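Local coordinates for rhamnosidase B (Bacillus sp., PDB 2OKX), which hydrolyses terminal alpha-L-rhamnose residues from rhamnosides, as a family 78 glycoside hydrolase probably acting with inversion of the anomeric configuration, at residues 745-750 with 760-765. Sequence-based numbering, arbitrary orientation.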
loop_
_atom_site.group_PDB
_atom_site.type_symbol
_atom_site.label_atom_id
_atom_site.label_comp_id
_atom_site.label_asym_id
_atom_site.label_seq_id
_atom_site.Cartn_x
_atom_site.Cartn_y
_atom_site.Cartn_z
ATOM N N LYS A 745 24.785 -3.015 -32.342
ATOM C CA LYS A 745 23.533 -3.571 -31.835
ATOM C C LYS A 745 22.307 -2.818 -32.342
ATOM O O LYS A 745 21.190 -3.330 -32.288
ATOM C CB LYS A 745 23.531 -3.554 -30.303
ATOM C CG LYS A 745 23.712 -4.917 -29.652
ATOM C CD LYS A 745 25.052 -5.541 -29.995
ATOM C CE LYS A 745 25.257 -6.842 -29.231
ATOM N NZ LYS A 745 24.165 -7.823 -29.496
ATOM N N ARG A 746 22.523 -1.604 -32.838
ATOM C CA ARG A 746 21.434 -0.768 -33.332
ATOM C C ARG A 746 20.351 -0.659 -32.260
ATOM O O ARG A 746 19.203 -1.055 -32.469
ATOM C CB ARG A 746 20.846 -1.353 -34.620
ATOM C CG ARG A 746 21.870 -1.554 -35.728
ATOM C CD ARG A 746 21.305 -1.174 -37.086
ATOM N NE ARG A 746 20.112 -1.940 -37.433
ATOM C CZ ARG A 746 19.388 -1.732 -38.527
ATOM N NH1 ARG A 746 18.316 -2.475 -38.767
ATOM N NH2 ARG A 746 19.733 -0.779 -39.382
ATOM N N ALA A 747 20.741 -0.120 -31.109
ATOM C CA ALA A 747 19.845 0.059 -29.971
ATOM C C ALA A 747 20.592 0.826 -28.890
ATOM O O ALA A 747 21.823 0.866 -28.891
ATOM C CB ALA A 747 19.402 -1.296 -29.435
ATOM N N TYR A 748 19.853 1.439 -27.971
ATOM C CA TYR A 748 20.477 2.192 -26.892
ATOM C C TYR A 748 20.920 1.255 -25.778
ATOM O O TYR A 748 20.231 0.282 -25.462
ATOM C CB TYR A 748 19.510 3.230 -26.318
ATOM C CG TYR A 748 19.004 4.230 -27.328
ATOM C CD1 TYR A 748 17.964 3.908 -28.200
ATOM C CD2 TYR A 748 19.568 5.502 -27.413
ATOM C CE1 TYR A 748 17.495 4.831 -29.130
ATOM C CE2 TYR A 748 19.109 6.431 -28.340
ATOM C CZ TYR A 748 18.073 6.091 -29.194
ATOM O OH TYR A 748 17.615 7.012 -30.108
ATOM N N ILE A 749 22.075 1.552 -25.189
ATOM C CA ILE A 749 22.609 0.742 -24.100
ATOM C C ILE A 749 21.873 1.110 -22.815
ATOM O O ILE A 749 21.424 2.244 -22.656
ATOM C CB ILE A 749 24.119 0.993 -23.903
ATOM C CG1 ILE A 749 24.361 2.445 -23.492
ATOM C CG2 ILE A 749 24.867 0.676 -25.191
ATOM C CD1 ILE A 749 25.816 2.764 -23.180
ATOM N N ASP A 750 21.748 0.154 -21.902
ATOM C CA ASP A 750 21.056 0.408 -20.647
ATOM C C ASP A 750 21.687 1.515 -19.819
ATOM O O ASP A 750 20.975 2.314 -19.207
ATOM C CB ASP A 750 20.974 -0.870 -19.810
ATOM C CG ASP A 750 19.701 -1.651 -20.065
ATOM O OD1 ASP A 750 18.897 -1.221 -20.922
ATOM O OD2 ASP A 750 19.503 -2.693 -19.407
ATOM N N ASP A 760 26.727 -3.573 -21.484
ATOM C CA ASP A 760 26.628 -4.466 -22.628
ATOM C C ASP A 760 25.263 -5.145 -22.556
ATOM O O ASP A 760 24.981 -6.103 -23.284
ATOM C CB ASP A 760 27.741 -5.513 -22.583
ATOM C CG ASP A 760 27.601 -6.460 -21.412
ATOM O OD1 ASP A 760 27.466 -5.978 -20.265
ATOM O OD2 ASP A 760 27.631 -7.689 -21.639
ATOM N N VAL A 761 24.421 -4.635 -21.663
ATOM C CA VAL A 761 23.080 -5.165 -21.471
ATOM C C VAL A 761 22.068 -4.355 -22.283
ATOM O O VAL A 761 22.058 -3.126 -22.232
ATOM C CB VAL A 761 22.682 -5.130 -19.971
ATOM C CG1 VAL A 761 21.254 -5.630 -19.789
ATOM C CG2 VAL A 761 23.648 -5.987 -19.161
ATOM N N TYR A 762 21.227 -5.056 -23.035
ATOM C CA TYR A 762 20.205 -4.415 -23.856
ATOM C C TYR A 762 18.820 -4.890 -23.436
ATOM O O TYR A 762 18.578 -6.091 -23.292
ATOM C CB TYR A 762 20.451 -4.732 -25.329
ATOM C CG TYR A 762 21.747 -4.153 -25.840
ATOM C CD1 TYR A 762 21.830 -2.815 -26.225
ATOM C CD2 TYR A 762 22.907 -4.925 -25.885
ATOM C CE1 TYR A 762 23.036 -2.258 -26.643
ATOM C CE2 TYR A 762 24.123 -4.378 -26.300
ATOM C CZ TYR A 762 24.178 -3.045 -26.675
ATOM O OH TYR A 762 25.376 -2.497 -27.076
ATOM N N SER A 763 17.909 -3.942 -23.244
ATOM C CA SER A 763 16.556 -4.275 -22.816
ATOM C C SER A 763 15.484 -3.646 -23.692
ATOM O O SER A 763 15.705 -2.620 -24.334
ATOM C CB SER A 763 16.348 -3.815 -21.373
ATOM O OG SER A 763 16.457 -2.404 -21.285
ATOM N N MET A 764 14.317 -4.277 -23.719
ATOM C CA MET A 764 13.194 -3.757 -24.488
ATOM C C MET A 764 12.769 -2.437 -23.863
ATOM O O MET A 764 12.383 -1.500 -24.563
ATOM C CB MET A 764 12.022 -4.733 -24.444
ATOM C CG MET A 764 12.129 -5.873 -25.432
ATOM S SD MET A 764 12.181 -5.225 -27.113
ATOM C CE MET A 764 10.563 -4.456 -27.226
ATOM N N GLN A 765 12.855 -2.378 -22.535
ATOM C CA GLN A 765 12.469 -1.196 -21.776
ATOM C C GLN A 765 13.114 0.094 -22.277
ATOM O O GLN A 765 12.428 1.070 -22.580
ATOM C CB GLN A 765 12.807 -1.388 -20.289
ATOM C CG GLN A 765 11.932 -2.402 -19.537
ATOM C CD GLN A 765 12.416 -3.840 -19.646
ATOM O OE1 GLN A 765 11.987 -4.708 -18.881
ATOM N NE2 GLN A 765 13.307 -4.103 -20.595
HETATM O O HOH W 1 19.039 -1.057 -23.472
#
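Asp750 and Ser763 form the tightly packed, buried side of this contact in the six-hairpin domain. Ser763 OG donates to the syn lone pair of Asp750 OD1 at 2.7 Å; set between its backbone N and carbonyl carbon (chi1 63°), OG also serves as N-cap to a helix backbone N. One water donates to Asp750 OD1 (2.6 Å) and Tyr748 O and accepts from Ser763 N, stitching strand 747-752 to helix 764-772. The Thr766 hydroxyl bonds both OD1 and Ser763 OG, and Asp688 N holds OD2. A weak backbone bond runs from Asp750 N to Val761 O (3.3 Å).

Tyr762 buries the most area; buried Ala747 and Ile749 border its ring, and Tyr748 O lies at the edge, 3.6 Å from Tyr762 CD1. On the solvent side, exposed Lys745 crosses partly exposed Tyr762 at about a right angle, CG over one ring face toward the rim, 3.7 Å from the centroid (CH-pi). An alanine in place of Tyr762 would probably leave the Lys745 chain free to swing and open a gap beside Ile749.

A buried carboxylate with a serine hydroxyl, a water and a backbone N-H donating to it is probably ionised, its charge favourable to the helix start.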